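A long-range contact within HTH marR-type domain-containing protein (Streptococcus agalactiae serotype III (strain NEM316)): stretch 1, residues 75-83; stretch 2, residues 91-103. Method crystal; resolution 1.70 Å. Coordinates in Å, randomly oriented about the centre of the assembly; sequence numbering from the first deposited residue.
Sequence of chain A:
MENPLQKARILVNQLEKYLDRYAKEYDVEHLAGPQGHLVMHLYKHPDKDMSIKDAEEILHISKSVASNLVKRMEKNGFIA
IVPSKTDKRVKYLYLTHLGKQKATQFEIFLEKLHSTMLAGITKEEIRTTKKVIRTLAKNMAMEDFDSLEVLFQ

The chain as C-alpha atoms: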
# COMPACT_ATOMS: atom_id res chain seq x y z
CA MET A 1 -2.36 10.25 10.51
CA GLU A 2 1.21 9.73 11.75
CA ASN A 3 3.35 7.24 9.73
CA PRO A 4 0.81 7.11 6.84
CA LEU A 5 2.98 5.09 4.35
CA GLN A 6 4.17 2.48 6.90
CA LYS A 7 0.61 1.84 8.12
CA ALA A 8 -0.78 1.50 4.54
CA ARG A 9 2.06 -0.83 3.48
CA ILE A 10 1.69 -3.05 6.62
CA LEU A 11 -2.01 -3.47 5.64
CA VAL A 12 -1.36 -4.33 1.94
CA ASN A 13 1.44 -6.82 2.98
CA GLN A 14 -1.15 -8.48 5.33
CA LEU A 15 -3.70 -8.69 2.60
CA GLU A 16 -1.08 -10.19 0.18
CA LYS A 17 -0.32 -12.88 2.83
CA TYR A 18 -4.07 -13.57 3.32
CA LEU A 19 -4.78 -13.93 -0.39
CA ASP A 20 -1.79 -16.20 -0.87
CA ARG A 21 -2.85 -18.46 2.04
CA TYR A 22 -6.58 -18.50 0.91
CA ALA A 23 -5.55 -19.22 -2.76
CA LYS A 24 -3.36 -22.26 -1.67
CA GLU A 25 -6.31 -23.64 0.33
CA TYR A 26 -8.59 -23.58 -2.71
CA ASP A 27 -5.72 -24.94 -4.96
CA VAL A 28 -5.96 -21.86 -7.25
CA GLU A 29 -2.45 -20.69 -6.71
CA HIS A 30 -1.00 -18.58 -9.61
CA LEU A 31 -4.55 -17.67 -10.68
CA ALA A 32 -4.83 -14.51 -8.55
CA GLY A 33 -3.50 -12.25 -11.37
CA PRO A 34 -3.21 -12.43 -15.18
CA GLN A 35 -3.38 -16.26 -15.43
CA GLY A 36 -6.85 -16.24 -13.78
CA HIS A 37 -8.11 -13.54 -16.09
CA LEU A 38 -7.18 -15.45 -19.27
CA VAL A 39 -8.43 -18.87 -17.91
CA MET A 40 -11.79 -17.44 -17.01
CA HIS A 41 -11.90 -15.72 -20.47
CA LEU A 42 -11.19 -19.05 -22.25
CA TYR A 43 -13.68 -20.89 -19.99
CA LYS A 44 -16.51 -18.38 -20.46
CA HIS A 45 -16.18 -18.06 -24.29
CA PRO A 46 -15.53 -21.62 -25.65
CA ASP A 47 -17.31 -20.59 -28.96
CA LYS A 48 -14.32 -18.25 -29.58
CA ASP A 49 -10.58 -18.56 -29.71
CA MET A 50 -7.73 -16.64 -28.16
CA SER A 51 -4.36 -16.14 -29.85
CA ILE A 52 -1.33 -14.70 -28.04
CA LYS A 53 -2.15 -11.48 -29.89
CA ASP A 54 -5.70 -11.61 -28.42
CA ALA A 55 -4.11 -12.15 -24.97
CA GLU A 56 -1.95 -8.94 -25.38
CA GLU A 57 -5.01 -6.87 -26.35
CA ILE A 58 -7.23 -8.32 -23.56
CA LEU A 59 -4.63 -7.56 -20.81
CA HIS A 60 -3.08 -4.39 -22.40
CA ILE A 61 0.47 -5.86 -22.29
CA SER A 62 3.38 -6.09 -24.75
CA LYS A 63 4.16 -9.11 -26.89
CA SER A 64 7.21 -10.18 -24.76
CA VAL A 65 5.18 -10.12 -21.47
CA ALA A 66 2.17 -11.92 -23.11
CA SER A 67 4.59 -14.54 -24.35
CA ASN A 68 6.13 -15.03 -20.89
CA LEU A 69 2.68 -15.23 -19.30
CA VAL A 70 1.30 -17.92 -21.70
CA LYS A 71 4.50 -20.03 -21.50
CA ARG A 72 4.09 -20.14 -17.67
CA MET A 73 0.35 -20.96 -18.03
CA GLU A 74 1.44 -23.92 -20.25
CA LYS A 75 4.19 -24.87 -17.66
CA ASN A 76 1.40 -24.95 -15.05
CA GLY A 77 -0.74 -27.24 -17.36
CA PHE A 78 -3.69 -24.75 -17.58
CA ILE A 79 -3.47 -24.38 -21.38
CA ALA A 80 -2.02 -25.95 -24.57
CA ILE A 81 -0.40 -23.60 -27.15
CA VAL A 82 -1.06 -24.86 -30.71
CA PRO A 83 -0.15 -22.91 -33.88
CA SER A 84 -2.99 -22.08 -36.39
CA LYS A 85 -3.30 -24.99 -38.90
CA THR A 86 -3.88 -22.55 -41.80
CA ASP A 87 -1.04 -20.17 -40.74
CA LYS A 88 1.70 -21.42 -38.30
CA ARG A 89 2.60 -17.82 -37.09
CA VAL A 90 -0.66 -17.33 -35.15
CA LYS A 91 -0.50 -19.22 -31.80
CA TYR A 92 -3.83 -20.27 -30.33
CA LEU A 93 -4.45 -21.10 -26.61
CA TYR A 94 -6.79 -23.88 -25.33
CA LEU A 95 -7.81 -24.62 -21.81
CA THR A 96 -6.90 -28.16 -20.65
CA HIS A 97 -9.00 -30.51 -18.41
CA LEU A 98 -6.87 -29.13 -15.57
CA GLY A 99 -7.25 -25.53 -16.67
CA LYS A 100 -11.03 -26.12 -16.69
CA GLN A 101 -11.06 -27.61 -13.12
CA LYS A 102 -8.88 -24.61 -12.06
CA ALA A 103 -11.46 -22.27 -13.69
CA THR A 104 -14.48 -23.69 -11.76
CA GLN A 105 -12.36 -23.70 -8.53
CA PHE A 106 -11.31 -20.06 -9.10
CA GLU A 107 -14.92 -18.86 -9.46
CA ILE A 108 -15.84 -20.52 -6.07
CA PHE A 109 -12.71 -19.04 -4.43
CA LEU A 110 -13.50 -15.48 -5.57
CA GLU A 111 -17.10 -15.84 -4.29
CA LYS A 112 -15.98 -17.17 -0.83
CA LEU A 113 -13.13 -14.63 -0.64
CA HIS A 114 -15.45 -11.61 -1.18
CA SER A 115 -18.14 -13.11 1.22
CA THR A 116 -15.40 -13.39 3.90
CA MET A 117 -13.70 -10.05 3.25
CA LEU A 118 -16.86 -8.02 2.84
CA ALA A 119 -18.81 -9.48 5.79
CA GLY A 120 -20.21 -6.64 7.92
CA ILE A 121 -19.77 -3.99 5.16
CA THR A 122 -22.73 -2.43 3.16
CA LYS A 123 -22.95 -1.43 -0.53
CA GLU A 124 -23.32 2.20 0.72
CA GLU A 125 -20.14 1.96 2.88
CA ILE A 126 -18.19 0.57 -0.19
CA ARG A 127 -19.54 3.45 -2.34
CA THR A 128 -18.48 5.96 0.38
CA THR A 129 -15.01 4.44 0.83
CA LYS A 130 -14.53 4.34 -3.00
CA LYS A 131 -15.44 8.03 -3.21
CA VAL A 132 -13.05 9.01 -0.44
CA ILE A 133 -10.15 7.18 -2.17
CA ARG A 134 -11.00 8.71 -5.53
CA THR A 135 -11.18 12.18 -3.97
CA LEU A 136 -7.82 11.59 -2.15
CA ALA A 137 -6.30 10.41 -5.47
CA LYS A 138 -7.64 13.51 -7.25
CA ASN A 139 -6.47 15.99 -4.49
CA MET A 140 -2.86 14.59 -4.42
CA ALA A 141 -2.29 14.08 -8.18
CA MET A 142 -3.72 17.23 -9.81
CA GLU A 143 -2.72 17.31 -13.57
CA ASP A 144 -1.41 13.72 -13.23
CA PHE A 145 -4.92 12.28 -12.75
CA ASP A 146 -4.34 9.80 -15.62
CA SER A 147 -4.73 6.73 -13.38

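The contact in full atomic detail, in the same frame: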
# COMPACT_ATOMS: atom_id res chain seq x y z
N LYS A 75 3.34 -24.22 -18.73
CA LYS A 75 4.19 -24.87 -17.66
C LYS A 75 3.30 -25.38 -16.54
O LYS A 75 3.42 -26.55 -16.14
CB LYS A 75 5.23 -23.90 -17.10
CG LYS A 75 6.56 -23.94 -17.84
CD LYS A 75 7.44 -22.68 -17.72
CE LYS A 75 8.73 -22.76 -18.51
NZ LYS A 75 9.80 -23.49 -17.77
N ASN A 76 2.40 -24.54 -16.06
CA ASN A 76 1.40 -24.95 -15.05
C ASN A 76 0.34 -25.96 -15.54
O ASN A 76 -0.43 -26.43 -14.63
CB ASN A 76 0.71 -23.71 -14.51
CG ASN A 76 1.65 -22.78 -13.77
OD1 ASN A 76 1.45 -21.57 -13.80
ND2 ASN A 76 2.67 -23.32 -13.15
N GLY A 77 0.24 -26.27 -16.85
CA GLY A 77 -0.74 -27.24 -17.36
C GLY A 77 -2.15 -26.68 -17.46
O GLY A 77 -3.07 -27.46 -17.63
N PHE A 78 -2.32 -25.35 -17.45
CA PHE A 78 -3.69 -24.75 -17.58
C PHE A 78 -4.13 -24.71 -19.04
O PHE A 78 -5.32 -24.78 -19.30
CB PHE A 78 -3.76 -23.33 -17.03
CG PHE A 78 -3.30 -23.22 -15.60
CD1 PHE A 78 -3.28 -24.34 -14.80
CD2 PHE A 78 -2.83 -22.02 -15.09
CE1 PHE A 78 -2.82 -24.28 -13.49
CE2 PHE A 78 -2.40 -21.95 -13.76
CZ PHE A 78 -2.40 -23.07 -12.98
N ILE A 79 -3.16 -24.55 -19.94
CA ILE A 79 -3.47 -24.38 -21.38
C ILE A 79 -2.55 -25.22 -22.24
O ILE A 79 -1.49 -25.55 -21.75
CB ILE A 79 -3.36 -22.90 -21.79
CG1 ILE A 79 -1.92 -22.41 -21.64
CG2 ILE A 79 -4.41 -22.03 -21.09
CD1 ILE A 79 -1.71 -20.96 -22.17
N ALA A 80 -2.92 -25.46 -23.51
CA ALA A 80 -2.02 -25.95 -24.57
C ALA A 80 -1.92 -24.85 -25.64
O ALA A 80 -2.88 -24.06 -25.86
CB ALA A 80 -2.58 -27.21 -25.18
N ILE A 81 -0.73 -24.69 -26.18
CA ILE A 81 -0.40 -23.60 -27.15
C ILE A 81 -0.28 -24.32 -28.49
O ILE A 81 0.70 -25.08 -28.63
CB ILE A 81 0.95 -22.89 -26.87
CG1 ILE A 81 1.01 -22.10 -25.56
CG2 ILE A 81 1.32 -22.01 -28.08
CD1 ILE A 81 2.41 -21.61 -25.21
N VAL A 82 -1.14 -24.06 -29.46
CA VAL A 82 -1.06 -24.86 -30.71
C VAL A 82 -1.10 -23.88 -31.87
O VAL A 82 -2.02 -23.07 -32.00
CB VAL A 82 -2.21 -25.86 -30.81
CG1 VAL A 82 -2.23 -26.54 -32.16
CG2 VAL A 82 -2.24 -26.85 -29.64
N PRO A 83 -0.08 -23.84 -32.73
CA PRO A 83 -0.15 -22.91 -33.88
C PRO A 83 -1.38 -23.10 -34.78
O PRO A 83 -1.85 -24.25 -34.92
CB PRO A 83 1.13 -23.24 -34.62
CG PRO A 83 2.05 -23.90 -33.63
CD PRO A 83 1.12 -24.70 -32.75
N LYS A 91 -0.53 -18.19 -32.87
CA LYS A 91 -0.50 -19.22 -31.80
C LYS A 91 -1.84 -19.16 -31.13
O LYS A 91 -2.11 -18.13 -30.50
CB LYS A 91 0.54 -18.92 -30.73
CG LYS A 91 2.00 -18.97 -31.15
CD LYS A 91 2.38 -20.10 -32.08
CE LYS A 91 3.62 -19.73 -32.87
NZ LYS A 91 3.93 -20.73 -33.92
N TYR A 92 -2.57 -20.29 -31.07
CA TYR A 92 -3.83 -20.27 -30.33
C TYR A 92 -3.65 -21.05 -28.99
O TYR A 92 -2.78 -21.93 -28.89
CB TYR A 92 -4.91 -20.94 -31.14
CG TYR A 92 -5.57 -20.09 -32.22
CD1 TYR A 92 -6.29 -18.92 -31.91
CD2 TYR A 92 -5.43 -20.47 -33.52
CE1 TYR A 92 -6.83 -18.11 -32.91
CE2 TYR A 92 -5.92 -19.64 -34.53
CZ TYR A 92 -6.67 -18.51 -34.22
OH TYR A 92 -7.23 -17.87 -35.31
N LEU A 93 -4.41 -20.62 -27.99
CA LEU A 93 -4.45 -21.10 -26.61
C LEU A 93 -5.73 -21.89 -26.34
O LEU A 93 -6.85 -21.34 -26.58
CB LEU A 93 -4.35 -19.93 -25.61
CG LEU A 93 -3.34 -18.83 -25.98
CD1 LEU A 93 -3.09 -17.84 -24.90
CD2 LEU A 93 -2.02 -19.47 -26.25
N TYR A 94 -5.61 -23.04 -25.65
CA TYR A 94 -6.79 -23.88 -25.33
C TYR A 94 -6.64 -24.38 -23.92
O TYR A 94 -5.55 -24.75 -23.52
CB TYR A 94 -6.94 -25.10 -26.20
CG TYR A 94 -6.94 -24.76 -27.68
CD1 TYR A 94 -8.08 -24.30 -28.35
CD2 TYR A 94 -5.74 -24.75 -28.36
CE1 TYR A 94 -8.03 -23.91 -29.68
CE2 TYR A 94 -5.72 -24.42 -29.75
CZ TYR A 94 -6.86 -24.00 -30.40
OH TYR A 94 -6.82 -23.71 -31.74
N LEU A 95 -7.72 -24.23 -23.21
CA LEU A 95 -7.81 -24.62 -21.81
C LEU A 95 -7.77 -26.15 -21.80
O LEU A 95 -8.45 -26.87 -22.58
CB LEU A 95 -9.12 -23.96 -21.36
CG LEU A 95 -9.36 -23.56 -19.92
CD1 LEU A 95 -8.35 -22.54 -19.39
CD2 LEU A 95 -10.81 -23.02 -19.85
N THR A 96 -6.97 -26.69 -20.91
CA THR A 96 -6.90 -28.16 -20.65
C THR A 96 -7.94 -28.61 -19.60
O THR A 96 -8.67 -27.79 -19.06
CB THR A 96 -5.51 -28.50 -20.14
OG1 THR A 96 -5.30 -27.84 -18.87
CG2 THR A 96 -4.49 -28.17 -21.18
N HIS A 97 -8.10 -29.94 -19.44
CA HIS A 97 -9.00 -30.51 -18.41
C HIS A 97 -8.67 -29.85 -17.09
O HIS A 97 -9.58 -29.40 -16.41
CB HIS A 97 -8.76 -32.03 -18.29
CG HIS A 97 -9.50 -32.66 -17.19
ND1 HIS A 97 -10.87 -32.71 -17.18
CD2 HIS A 97 -9.06 -33.26 -16.07
CE1 HIS A 97 -11.28 -33.43 -16.14
NE2 HIS A 97 -10.16 -33.78 -15.38
N LEU A 98 -7.38 -29.70 -16.84
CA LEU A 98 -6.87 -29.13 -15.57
C LEU A 98 -7.16 -27.64 -15.53
O LEU A 98 -7.55 -27.14 -14.47
CB LEU A 98 -5.34 -29.29 -15.45
CG LEU A 98 -4.80 -28.67 -14.16
CD1 LEU A 98 -5.43 -29.35 -12.94
CD2 LEU A 98 -3.29 -28.75 -14.10
N GLY A 99 -7.10 -26.98 -16.67
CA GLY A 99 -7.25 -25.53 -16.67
C GLY A 99 -8.72 -25.35 -16.40
O GLY A 99 -9.10 -24.37 -15.84
N LYS A 100 -9.57 -26.27 -16.84
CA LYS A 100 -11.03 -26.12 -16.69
C LYS A 100 -11.47 -26.36 -15.20
O LYS A 100 -12.37 -25.64 -14.62
CB LYS A 100 -11.66 -27.16 -17.59
CG LYS A 100 -11.65 -26.87 -19.07
CD LYS A 100 -12.17 -27.99 -19.90
CE LYS A 100 -12.09 -27.64 -21.37
NZ LYS A 100 -12.84 -28.53 -22.28
N GLN A 101 -10.98 -27.41 -14.60
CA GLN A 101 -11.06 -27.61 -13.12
C GLN A 101 -10.62 -26.34 -12.36
O GLN A 101 -11.40 -25.83 -11.46
CB GLN A 101 -10.16 -28.79 -12.75
CG GLN A 101 -10.52 -30.07 -13.48
CD GLN A 101 -10.59 -31.27 -12.57
OE1 GLN A 101 -9.74 -31.44 -11.69
NE2 GLN A 101 -11.61 -32.11 -12.79
N LYS A 102 -9.40 -25.85 -12.63
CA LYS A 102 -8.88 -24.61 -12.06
C LYS A 102 -9.88 -23.51 -12.26
O LYS A 102 -9.99 -22.70 -11.38
CB LYS A 102 -7.56 -24.19 -12.67
CG LYS A 102 -6.41 -25.06 -12.33
CD LYS A 102 -6.13 -25.06 -10.84
CE LYS A 102 -4.85 -25.78 -10.56
NZ LYS A 102 -4.85 -26.24 -9.15
N ALA A 103 -10.48 -23.35 -13.46
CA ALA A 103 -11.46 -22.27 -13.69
C ALA A 103 -12.67 -22.38 -12.75
O ALA A 103 -13.15 -21.34 -12.25
CB ALA A 103 -11.93 -22.33 -15.12
O HOH W 1 -4.80 -24.19 -33.26

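The most unusual feature is the double role of the Thr96 hydroxyl. Thr96 OG1 donates to Gly77 O at 2.6 Å and accepts from Gly99 N at 3.0 Å. One side chain thus caps the N terminus of the second stretch's helix and ties it to the turn that ends the preceding helix. That turn is a Schellman motif. Gly77 has positive phi, which favours glycine. An ideal CB on Gly77 would also lie tight against Leu98 CD2, at 3.5 Å.

Phe78 O accepts from Thr96 N at 3.0 Å, almost in line. Gly99 CA lies 3.3 Å from Phe78 O in a CA-H...O contact. A CB on Gly99 would sit 2.0 Å from Phe78 O, a clash, so glycine lets the helix come this close.

Beyond this junction, strands 79-83 and 91-95 pair antiparallel. Ala80 and Tyr94 exchange two hydrogen bonds, Ala80 N to Tyr94 O at 2.7 Å and Tyr94 N to Ala80 O at 2.9 Å. Val82 and Tyr92 repeat the pattern, with Val82 N to Tyr92 O at 2.7 Å and Tyr92 N to Val82 O at 3.0 Å.

Ile79, Ile81, Leu93 and Leu95 share one face, with Pro83 and Lys91 at its far end. Ile81 CG1 meets Leu93 CD2 at 4.1 Å, and Ile79 CG2 meets Leu95 CD1 at 4.3 Å. Ile79 and Leu93 are buried, as suits their apolar chains. Ala80, Val82, Tyr92 and Tyr94 occupy the other, more open face. There Val82 CB meets the Tyr94 ring edge at CE2, 3.9 Å away. Tyr94 OH hydrogen-bonds a water at 2.6 Å, and that water donates to Val82 O at 3.3 Å.

Phe78 is buried too. Phe78 CE1 lies 3.9 Å from Lys102 CG, so the aliphatic part of the lysine packs near the ring. The contact buries 728 Å², both sides summed.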